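Local coordinates for uncharacterized protein (Parabacteroides merdae, PDB 4R7F), which is of unknown function but carries three immunoglobulin-like beta-sandwich domains, the first resembling that of type 9 secretion system plug proteins, at residues A[51-56]-A[118-123]; A[183-188]-A[216-221]; A[227-232]-A[342-347]. All coordinates share one frame; numbering follows the deposited sequence.

Contact 1 (A[51-56]-A[118-123]); sequences TRYAYN and IQVYNE
Two neighbouring antiparallel strands, 53-56 and 118-122, meet here in a sheet of the first immunoglobulin-like domain, within the part related to type 9 secretion plug proteins. Their axes approach to 4.6 Å. At the start, Thr51 has CG2 anti to its backbone N. The methyl lies over one face of the Tyr53 ring and also meets the amide of Asn122. Arg52 follows. Arg52 O takes a nearly straight bond from Glu123 N, 2.9 Å long at 174°. The Arg52 side chain bends at chi2 and chi3 and runs alongside that of Glu123. Arg52 NE meets Glu123 OE1 in a salt bridge of 3.3 Å, approaching from above the carboxylate plane. Arg52 is poorly ordered, so this link is probably loose. The other carboxylate oxygen of Glu123 is held by Thr82. Tyr53 and Asn122 form a non-hydrogen-bonded pair. Tyr121 O sits at the edge of the Tyr53 ring, and CB of Tyr53 touches Val120 CG1. The Tyr53 ring also packs edge-to-face on Tyr99. Ala54 and Tyr121 are a hydrogen-bonded pair, with each donor N lying nearly on the axis of the partner C=O. Tyr121 holds its CG in the crowded position between backbone N and carbonyl carbon (chi1 55°). This folds the ring back over Ala54, whose CB lies 3.7 Å from Tyr121 CZ and whose O stands over one ring face. Tyr55 and Val120 pair without hydrogen bonds, their side chains on the other face from Ala54 and Tyr121. There CB of Tyr55 packs against Ile118 CG2 at 3.8 Å, while the ring leads off to Leu101 and Leu103. Asn56 and Gln119 form the next hydrogen-bonded pair, and Asn56 O also lies 3.4 Å from Ile118 CA.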
loop_
_atom_site.group_PDB
_atom_site.type_symbol
_atom_site.label_atom_id
_atom_site.label_comp_id
_atom_site.label_asym_id
_atom_site.label_seq_id
_atom_site.Cartn_x
_atom_site.Cartn_y
_atom_site.Cartn_z
ATOM N N THR A 51 -15.747 -26.657 -25.448
ATOM C CA THR A 51 -14.532 -27.235 -25.969
ATOM C C THR A 51 -13.821 -27.852 -24.781
ATOM O O THR A 51 -13.884 -27.312 -23.674
ATOM C CB THR A 51 -13.678 -26.115 -26.579
ATOM O OG1 THR A 51 -14.395 -25.519 -27.662
ATOM C CG2 THR A 51 -12.330 -26.622 -27.072
ATOM N N ARG A 52 -13.162 -28.985 -24.997
ATOM C CA ARG A 52 -12.432 -29.668 -23.922
ATOM C C ARG A 52 -10.997 -29.171 -23.905
ATOM O O ARG A 52 -10.243 -29.449 -24.837
ATOM C CB ARG A 52 -12.429 -31.190 -24.134
ATOM C CG ARG A 52 -13.788 -31.861 -24.013
ATOM C CD ARG A 52 -14.196 -32.082 -22.562
ATOM N NE ARG A 52 -13.679 -33.346 -22.038
ATOM C CZ ARG A 52 -14.023 -33.884 -20.869
ATOM N NH1 ARG A 52 -14.893 -33.279 -20.064
ATOM N NH2 ARG A 52 -13.485 -35.039 -20.496
ATOM N N TYR A 53 -10.621 -28.424 -22.867
ATOM C CA TYR A 53 -9.223 -28.031 -22.720
ATOM C C TYR A 53 -8.568 -28.809 -21.597
ATOM O O TYR A 53 -9.183 -29.059 -20.562
ATOM C CB TYR A 53 -9.070 -26.542 -22.412
ATOM C CG TYR A 53 -9.669 -25.593 -23.416
ATOM C CD1 TYR A 53 -9.099 -25.412 -24.669
ATOM C CD2 TYR A 53 -10.773 -24.801 -23.078
ATOM C CE1 TYR A 53 -9.640 -24.501 -25.585
ATOM C CE2 TYR A 53 -11.313 -23.884 -23.981
ATOM C CZ TYR A 53 -10.757 -23.750 -25.232
ATOM O OH TYR A 53 -11.333 -22.864 -26.116
ATOM N N ALA A 54 -7.307 -29.166 -21.816
ATOM C CA ALA A 54 -6.485 -29.832 -20.830
ATOM C C ALA A 54 -5.136 -29.089 -20.651
ATOM O O ALA A 54 -4.717 -28.336 -21.518
ATOM C CB ALA A 54 -6.246 -31.269 -21.282
ATOM N N TYR A 55 -4.436 -29.320 -19.545
ATOM C CA TYR A 55 -3.160 -28.616 -19.304
ATOM C C TYR A 55 -1.997 -29.511 -18.882
ATOM O O TYR A 55 -2.210 -30.590 -18.356
ATOM C CB TYR A 55 -3.356 -27.525 -18.250
ATOM C CG TYR A 55 -3.734 -28.036 -16.887
ATOM C CD1 TYR A 55 -5.056 -28.345 -16.594
ATOM C CD2 TYR A 55 -2.788 -28.184 -15.879
ATOM C CE1 TYR A 55 -5.429 -28.807 -15.348
ATOM C CE2 TYR A 55 -3.157 -28.639 -14.615
ATOM C CZ TYR A 55 -4.486 -28.959 -14.362
ATOM O OH TYR A 55 -4.906 -29.428 -13.139
ATOM N N ASN A 56 -0.777 -29.035 -19.156
ATOM C CA ASN A 56 0.459 -29.586 -18.618
ATOM C C ASN A 56 1.174 -28.598 -17.699
ATOM O O ASN A 56 1.186 -27.388 -17.955
ATOM C CB ASN A 56 1.460 -29.911 -19.730
ATOM C CG ASN A 56 0.904 -30.836 -20.768
ATOM O OD1 ASN A 56 0.159 -31.775 -20.483
ATOM N ND2 ASN A 56 1.284 -30.584 -21.992
ATOM N N ILE A 118 2.029 -23.245 -17.032
ATOM C CA ILE A 118 0.861 -24.061 -17.320
ATOM C C ILE A 118 0.534 -23.908 -18.787
ATOM O O ILE A 118 0.143 -22.827 -19.214
ATOM C CB ILE A 118 -0.360 -23.619 -16.487
ATOM C CG1 ILE A 118 -0.074 -23.763 -15.001
ATOM C CG2 ILE A 118 -1.569 -24.447 -16.842
ATOM C CD1 ILE A 118 0.565 -25.077 -14.601
ATOM N N GLN A 119 0.693 -24.973 -19.571
ATOM C CA GLN A 119 0.408 -24.881 -21.002
ATOM C C GLN A 119 -0.917 -25.543 -21.231
ATOM O O GLN A 119 -1.120 -26.648 -20.775
ATOM C CB GLN A 119 1.475 -25.564 -21.812
ATOM C CG GLN A 119 2.839 -25.132 -21.390
ATOM C CD GLN A 119 3.790 -25.096 -22.533
ATOM O OE1 GLN A 119 4.423 -26.096 -22.876
ATOM N NE2 GLN A 119 3.901 -23.930 -23.142
ATOM N N VAL A 120 -1.830 -24.839 -21.890
ATOM C CA VAL A 120 -3.173 -25.337 -22.120
ATOM C C VAL A 120 -3.356 -25.627 -23.605
ATOM O O VAL A 120 -2.722 -25.018 -24.467
ATOM C CB VAL A 120 -4.242 -24.377 -21.586
ATOM C CG1 VAL A 120 -5.647 -24.888 -21.892
ATOM C CG2 VAL A 120 -4.039 -24.170 -20.077
ATOM N N TYR A 121 -4.181 -26.621 -23.889
ATOM C CA TYR A 121 -4.430 -27.049 -25.267
ATOM C C TYR A 121 -5.816 -27.638 -25.341
ATOM O O TYR A 121 -6.411 -28.014 -24.303
ATOM C CB TYR A 121 -3.366 -28.091 -25.726
ATOM C CG TYR A 121 -3.242 -29.310 -24.824
ATOM C CD1 TYR A 121 -4.036 -30.446 -25.024
ATOM C CD2 TYR A 121 -2.356 -29.322 -23.737
ATOM C CE1 TYR A 121 -3.930 -31.556 -24.190
ATOM C CE2 TYR A 121 -2.259 -30.430 -22.893
ATOM C CZ TYR A 121 -3.045 -31.540 -23.131
ATOM O OH TYR A 121 -2.946 -32.637 -22.316
ATOM N N ASN A 122 -6.333 -27.700 -26.565
ATOM C CA ASN A 122 -7.544 -28.441 -26.874
ATOM C C ASN A 122 -7.227 -29.931 -26.822
ATOM O O ASN A 122 -6.263 -30.349 -27.468
ATOM C CB ASN A 122 -7.979 -28.075 -28.283
ATOM C CG ASN A 122 -9.385 -28.525 -28.589
ATOM O OD1 ASN A 122 -9.840 -29.618 -28.187
ATOM N ND2 ASN A 122 -10.094 -27.680 -29.304
ATOM N N GLU A 123 -8.009 -30.726 -26.074
ATOM C CA GLU A 123 -7.743 -32.180 -25.935
ATOM C C GLU A 123 -7.543 -32.888 -27.274
ATOM O O GLU A 123 -6.697 -33.774 -27.366
ATOM C CB GLU A 123 -8.851 -32.896 -25.169
ATOM C CG GLU A 123 -8.781 -32.721 -23.663
ATOM C CD GLU A 123 -9.654 -33.705 -22.896
ATOM O OE1 GLU A 123 -10.770 -34.053 -23.362
ATOM O OE2 GLU A 123 -9.218 -34.117 -21.803
#

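Contact 2 (A[183-188]-A[216-221]); sequences IFVYQD and LIFPAG
Gln187 reaches across to Phe218, and its CB and amide lie by the CD2 corner of that ring. The two side chains meet tip to tip, with the amide plane turned obliquely to the ring. CG of Gln187 is anti to the backbone N (chi1 -176°), and the chain stays extended beyond it. This carries the amide past the ring to the backbone of the facing strand. There NE2 of Gln187 donates to Pro219 O at 2.9 Å. The bond is straight, at 166°. It runs nearly along the C=O axis, and the acceptor lies in the amide plane. A water lies 2.8 Å from Gln187 OE1 and, more distantly, near Pro219 O. It has more acceptors in reach than protons, so which bonds it makes is open. Further partners secure the buried amide: Asn193 ND2 bonds OE1, and the hydroxyl of Tyr374 bonds NE2. The amide is thus gripped at both ends and its rotation is well defined. The rest of the contact is apolar. Val185 points toward the facing segment and splits its two methyls. Val185 CG1, anti to the backbone N, meets Phe218 CZ at 3.9 Å. Val185 CG2 meets Leu216 CD2, also at 3.9 Å, and these two side chains cross at about a right angle. The Phe218 ring touches both Gln187 CB, at CD2 and CE2, and Val185 CG1, at CZ. It also meets the ring of Tyr374. The strand axes, 9.5 Å apart and 23° from parallel, are those of facing layers packed through side chains, as in the core of an immunoglobulin-like sandwich. Strand 181-187 is an outermost strand of the sheet it forms with 373-380 and 389-397. Strand 207-219 belongs to the opposed sheet, between strands 160-168 and 202-204.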
loop_
_atom_site.group_PDB
_atom_site.type_symbol
_atom_site.label_atom_id
_atom_site.label_comp_id
_atom_site.label_asym_id
_atom_site.label_seq_id
_atom_site.Cartn_x
_atom_site.Cartn_y
_atom_site.Cartn_z
ATOM N N ILE A 183 18.791 -13.582 -8.736
ATOM C CA ILE A 183 17.784 -12.592 -8.356
ATOM C C ILE A 183 17.145 -11.985 -9.604
ATOM O O ILE A 183 17.841 -11.559 -10.511
ATOM C CB ILE A 183 18.435 -11.418 -7.593
ATOM C CG1 ILE A 183 19.475 -11.928 -6.565
ATOM C CG2 ILE A 183 17.361 -10.505 -6.991
ATOM C CD1 ILE A 183 18.996 -12.051 -5.159
ATOM N N PHE A 184 15.827 -11.898 -9.627
ATOM C CA PHE A 184 15.125 -11.161 -10.671
ATOM C C PHE A 184 14.284 -10.097 -10.031
ATOM O O PHE A 184 13.595 -10.362 -9.034
ATOM C CB PHE A 184 14.223 -12.079 -11.491
ATOM C CG PHE A 184 14.991 -12.945 -12.436
ATOM C CD1 PHE A 184 15.699 -14.012 -11.971
ATOM C CD2 PHE A 184 15.082 -12.617 -13.774
ATOM C CE1 PHE A 184 16.452 -14.796 -12.832
ATOM C CE2 PHE A 184 15.828 -13.403 -14.649
ATOM C CZ PHE A 184 16.514 -14.493 -14.169
ATOM N N VAL A 185 14.345 -8.901 -10.619
ATOM C CA VAL A 185 13.553 -7.764 -10.187
ATOM C C VAL A 185 12.674 -7.256 -11.329
ATOM O O VAL A 185 13.146 -6.959 -12.415
ATOM C CB VAL A 185 14.484 -6.657 -9.647
ATOM C CG1 VAL A 185 13.682 -5.461 -9.217
ATOM C CG2 VAL A 185 15.287 -7.199 -8.467
ATOM N N TYR A 186 11.378 -7.150 -11.078
ATOM C CA TYR A 186 10.439 -6.791 -12.120
ATOM C C TYR A 186 9.714 -5.538 -11.726
ATOM O O TYR A 186 9.200 -5.451 -10.613
ATOM C CB TYR A 186 9.414 -7.915 -12.322
ATOM C CG TYR A 186 10.012 -9.236 -12.737
ATOM C CD1 TYR A 186 10.252 -9.522 -14.069
ATOM C CD2 TYR A 186 10.308 -10.212 -11.817
ATOM C CE1 TYR A 186 10.781 -10.741 -14.474
ATOM C CE2 TYR A 186 10.853 -11.432 -12.208
ATOM C CZ TYR A 186 11.081 -11.691 -13.557
ATOM O OH TYR A 186 11.647 -12.885 -13.981
ATOM N N GLN A 187 9.659 -4.583 -12.651
ATOM C CA GLN A 187 8.884 -3.371 -12.463
ATOM C C GLN A 187 7.515 -3.583 -13.064
ATOM O O GLN A 187 7.410 -4.045 -14.210
ATOM C CB GLN A 187 9.554 -2.201 -13.174
ATOM C CG GLN A 187 8.914 -0.846 -12.983
ATOM C CD GLN A 187 9.561 0.235 -13.856
ATOM O OE1 GLN A 187 9.901 -0.013 -14.988
ATOM N NE2 GLN A 187 9.723 1.444 -13.317
ATOM N N ASP A 188 6.472 -3.256 -12.294
ATOM C CA ASP A 188 5.074 -3.343 -12.757
ATOM C C ASP A 188 4.795 -4.632 -13.556
ATOM O O ASP A 188 4.154 -4.604 -14.607
ATOM C CB ASP A 188 4.659 -2.082 -13.546
ATOM C CG ASP A 188 4.845 -0.794 -12.741
ATOM O OD1 ASP A 188 4.704 -0.853 -11.513
ATOM O OD2 ASP A 188 5.168 0.270 -13.321
ATOM N N LEU A 216 19.918 -1.535 -10.619
ATOM C CA LEU A 216 18.651 -1.500 -9.930
ATOM C C LEU A 216 17.993 -0.140 -10.014
ATOM O O LEU A 216 17.042 0.138 -9.280
ATOM C CB LEU A 216 18.792 -1.971 -8.491
ATOM C CG LEU A 216 18.910 -3.478 -8.363
ATOM C CD1 LEU A 216 19.145 -3.855 -6.926
ATOM C CD2 LEU A 216 17.684 -4.183 -8.903
ATOM N N ILE A 217 18.466 0.673 -10.953
ATOM C CA ILE A 217 17.887 1.964 -11.233
ATOM C C ILE A 217 17.029 1.851 -12.490
ATOM O O ILE A 217 17.503 1.514 -13.560
ATOM C CB ILE A 217 18.959 3.041 -11.431
ATOM C CG1 ILE A 217 19.806 3.169 -10.168
ATOM C CG2 ILE A 217 18.290 4.374 -11.709
ATOM C CD1 ILE A 217 20.888 4.230 -10.247
ATOM N N PHE A 218 15.752 2.138 -12.337
ATOM C CA PHE A 218 14.763 1.962 -13.383
ATOM C C PHE A 218 14.274 3.313 -13.801
ATOM O O PHE A 218 14.215 4.212 -12.967
ATOM C CB PHE A 218 13.569 1.252 -12.807
ATOM C CG PHE A 218 13.784 -0.189 -12.578
ATOM C CD1 PHE A 218 14.336 -0.639 -11.391
ATOM C CD2 PHE A 218 13.360 -1.107 -13.509
ATOM C CE1 PHE A 218 14.513 -1.992 -11.151
ATOM C CE2 PHE A 218 13.557 -2.466 -13.301
ATOM C CZ PHE A 218 14.138 -2.906 -12.113
ATOM N N PRO A 219 13.856 3.462 -15.060
ATOM C CA PRO A 219 13.137 4.733 -15.336
ATOM C C PRO A 219 11.796 4.755 -14.614
ATOM O O PRO A 219 11.143 3.711 -14.472
ATOM C CB PRO A 219 12.950 4.716 -16.849
ATOM C CG PRO A 219 13.111 3.273 -17.230
ATOM C CD PRO A 219 14.094 2.683 -16.276
ATOM N N ALA A 220 11.402 5.931 -14.141
ATOM C CA ALA A 220 10.287 6.029 -13.221
ATOM C C ALA A 220 8.939 5.905 -13.883
ATOM O O ALA A 220 7.946 5.522 -13.234
ATOM C CB ALA A 220 10.372 7.306 -12.405
ATOM N N GLY A 221 8.863 6.241 -15.166
ATOM C CA GLY A 221 7.576 6.184 -15.875
ATOM C C GLY A 221 6.556 7.129 -15.288
ATOM O O GLY A 221 6.910 8.171 -14.687
HETATM O O HOH W 1 9.316 2.154 -16.710
#

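Contact 3 (A[227-232]-A[342-347]); sequences MEFLSN and GSYNYQ
The Phe229 ring has the backbone N of Gly342 over one face, and Phe229 CE1 meets Tyr344 CE1 at 4.0 Å, the two side chains crossing obliquely. The Tyr346 ring takes CB of Met227 at its edge, 3.7 Å from Tyr346 CE1. These rings belong to an antiparallel pairing of strand 225-228 with strand 342-352 in an immunoglobulin-like domain of the chain. Met227, a selenomethionine, runs alongside Tyr344, both pointing the same way from the sheet. Its CG is anti to the backbone N, and the chain then bends at chi2 and chi3. The bends lay Met227 CE by Tyr344 CB, at 3.6 Å. Met227 SE stands 5.1 Å from the centroid of the Tyr344 ring, 56° off its normal, an oblique Met-aromatic contact. Val293, Leu253 and Leu339 continue this core beneath Met227, from the facing sheet. The Tyr344 hydroxyl bonds the backbone O of Lys340, and that of Tyr346 bonds Asp256, so both buried rings are tied at the tip. Within these segments three backbone bonds are made, and Tyr346 with Arg225 carries the pairing on. Tyr344 N gives a straight bond to Met227 O, 2.8 Å at 173°. The return bond from Met227 N to Tyr344 O is weak. Next along, Phe229 N bonds Gly342 O, in the carbonyl plane. Leu230 sets CD2 against CA of Gly342. The other face of the sheet carries Glu228 and Ser343, a non-hydrogen-bonded pair. Ser343 OG bonds Arg277 NH1. The Glu228 chain is extended beyond CG, and CG and CD of Glu228 each come to 3.3 Å from Ser343 OG.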
loop_
_atom_site.group_PDB
_atom_site.type_symbol
_atom_site.label_atom_id
_atom_site.label_comp_id
_atom_site.label_asym_id
_atom_site.label_seq_id
_atom_site.Cartn_x
_atom_site.Cartn_y
_atom_site.Cartn_z
HETATM N N MSE A 227 -9.208 3.843 -18.485
HETATM C CA MSE A 227 -10.323 3.807 -19.416
HETATM C C MSE A 227 -11.287 2.807 -18.830
HETATM O O MSE A 227 -10.854 1.847 -18.195
HETATM C CB MSE A 227 -9.563 3.356 -20.668
HETATM C CG MSE A 227 -10.328 2.820 -21.813
HETATM SE SE MSE A 227 -10.832 0.977 -21.569
HETATM C CE MSE A 227 -9.631 -0.123 -22.644
ATOM N N GLU A 228 -12.589 3.016 -19.007
ATOM C CA GLU A 228 -13.612 2.087 -18.491
ATOM C C GLU A 228 -14.788 2.077 -19.420
ATOM O O GLU A 228 -15.210 3.133 -19.889
ATOM C CB GLU A 228 -14.190 2.536 -17.154
ATOM C CG GLU A 228 -13.261 2.571 -15.964
ATOM C CD GLU A 228 -14.020 2.857 -14.673
ATOM O OE1 GLU A 228 -15.249 2.615 -14.656
ATOM O OE2 GLU A 228 -13.391 3.328 -13.690
ATOM N N PHE A 229 -15.358 0.901 -19.643
ATOM C CA PHE A 229 -16.577 0.809 -20.434
ATOM C C PHE A 229 -17.459 -0.284 -19.874
ATOM O O PHE A 229 -17.452 -1.425 -20.335
ATOM C CB PHE A 229 -16.305 0.646 -21.931
ATOM C CG PHE A 229 -15.547 -0.614 -22.305
ATOM C CD1 PHE A 229 -14.170 -0.716 -22.101
ATOM C CD2 PHE A 229 -16.202 -1.668 -22.935
ATOM C CE1 PHE A 229 -13.486 -1.866 -22.480
ATOM C CE2 PHE A 229 -15.524 -2.822 -23.297
ATOM C CZ PHE A 229 -14.163 -2.927 -23.069
ATOM N N LEU A 230 -18.254 0.126 -18.891
ATOM C CA LEU A 230 -19.084 -0.759 -18.118
ATOM C C LEU A 230 -20.475 -0.960 -18.710
ATOM O O LEU A 230 -21.195 -1.869 -18.288
ATOM C CB LEU A 230 -19.215 -0.218 -16.707
ATOM C CG LEU A 230 -17.929 0.059 -15.949
ATOM C CD1 LEU A 230 -18.281 0.489 -14.528
ATOM C CD2 LEU A 230 -17.014 -1.154 -15.944
ATOM N N SER A 231 -20.851 -0.131 -19.681
ATOM C CA SER A 231 -22.038 -0.404 -20.488
ATOM C C SER A 231 -21.941 0.285 -21.830
ATOM O O SER A 231 -21.031 1.098 -22.047
ATOM C CB SER A 231 -23.313 0.068 -19.771
ATOM O OG SER A 231 -23.543 1.442 -19.987
ATOM N N ASN A 232 -22.892 -0.038 -22.714
ATOM C CA ASN A 232 -23.068 0.704 -23.972
ATOM C C ASN A 232 -23.980 1.955 -23.918
ATOM O O ASN A 232 -24.209 2.579 -24.943
ATOM C CB ASN A 232 -23.559 -0.219 -25.110
ATOM C CG ASN A 232 -24.816 -0.998 -24.762
ATOM O OD1 ASN A 232 -25.666 -0.562 -24.000
ATOM N ND2 ASN A 232 -24.920 -2.173 -25.321
ATOM N N GLY A 342 -14.908 -3.607 -18.744
ATOM C CA GLY A 342 -14.293 -3.393 -17.437
ATOM C C GLY A 342 -13.486 -2.096 -17.355
ATOM O O GLY A 342 -13.645 -1.199 -18.195
ATOM N N SER A 343 -12.625 -2.014 -16.334
ATOM C CA SER A 343 -11.681 -0.897 -16.136
ATOM C C SER A 343 -10.315 -1.369 -16.532
ATOM O O SER A 343 -9.835 -2.384 -16.012
ATOM C CB SER A 343 -11.618 -0.443 -14.664
ATOM O OG SER A 343 -12.914 -0.189 -14.154
ATOM N N TYR A 344 -9.673 -0.623 -17.419
ATOM C CA TYR A 344 -8.330 -0.986 -17.916
ATOM C C TYR A 344 -7.290 0.078 -17.606
ATOM O O TYR A 344 -7.526 1.271 -17.840
ATOM C CB TYR A 344 -8.375 -1.245 -19.438
ATOM C CG TYR A 344 -9.048 -2.566 -19.817
ATOM C CD1 TYR A 344 -10.444 -2.724 -19.759
ATOM C CD2 TYR A 344 -8.287 -3.663 -20.257
ATOM C CE1 TYR A 344 -11.049 -3.929 -20.103
ATOM C CE2 TYR A 344 -8.883 -4.862 -20.584
ATOM C CZ TYR A 344 -10.265 -4.994 -20.496
ATOM O OH TYR A 344 -10.829 -6.197 -20.839
ATOM N N ASN A 345 -6.142 -0.353 -17.076
ATOM C CA ASN A 345 -4.921 0.451 -17.143
ATOM C C ASN A 345 -4.185 0.136 -18.463
ATOM O O ASN A 345 -4.161 -1.007 -18.924
ATOM C CB ASN A 345 -3.930 0.099 -16.024
ATOM C CG ASN A 345 -4.335 0.577 -14.625
ATOM O OD1 ASN A 345 -3.481 0.665 -13.757
ATOM N ND2 ASN A 345 -5.600 0.844 -14.384
ATOM N N TYR A 346 -3.494 1.121 -19.010
ATOM C CA TYR A 346 -2.703 0.912 -20.198
ATOM C C TYR A 346 -1.691 2.025 -20.374
ATOM O O TYR A 346 -1.825 3.082 -19.790
ATOM C CB TYR A 346 -3.598 0.787 -21.458
ATOM C CG TYR A 346 -4.280 2.069 -21.918
ATOM C CD1 TYR A 346 -5.450 2.535 -21.327
ATOM C CD2 TYR A 346 -3.764 2.801 -22.976
ATOM C CE1 TYR A 346 -6.071 3.709 -21.797
ATOM C CE2 TYR A 346 -4.369 3.962 -23.430
ATOM C CZ TYR A 346 -5.509 4.427 -22.841
ATOM O OH TYR A 346 -6.079 5.588 -23.350
ATOM N N GLN A 347 -0.676 1.767 -21.195
ATOM C CA GLN A 347 0.279 2.781 -21.570
ATOM C C GLN A 347 0.948 2.373 -22.860
ATOM O O GLN A 347 0.733 1.271 -23.408
ATOM C CB GLN A 347 1.321 2.957 -20.483
ATOM C CG GLN A 347 2.244 1.783 -20.377
ATOM C CD GLN A 347 3.285 1.909 -19.275
ATOM O OE1 GLN A 347 3.465 2.959 -18.653
ATOM N NE2 GLN A 347 3.991 0.815 -19.032
#

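Overall arrangement
The three contacts follow one another along the chain and do not touch. Contact 1 lies apart in the first domain. Its centre is about 33 Å from that of contact 2, on the opposite side of the chain's centre, and about 29 Å from that of contact 3. Contacts 2 and 3 are closer, with nearest atoms about 6 Å apart, and strands 207-219 and 225-228 follow each other in the chain. A magnesium site, formed by Glu223, Asp269, Asp271 and Gln371, lies near both. A bound magnesium is about 9 Å from the side chain of Gln187 in contact 2 and about 12 Å from that of Tyr346 in contact 3. Asn345 touches the ligand Asp269.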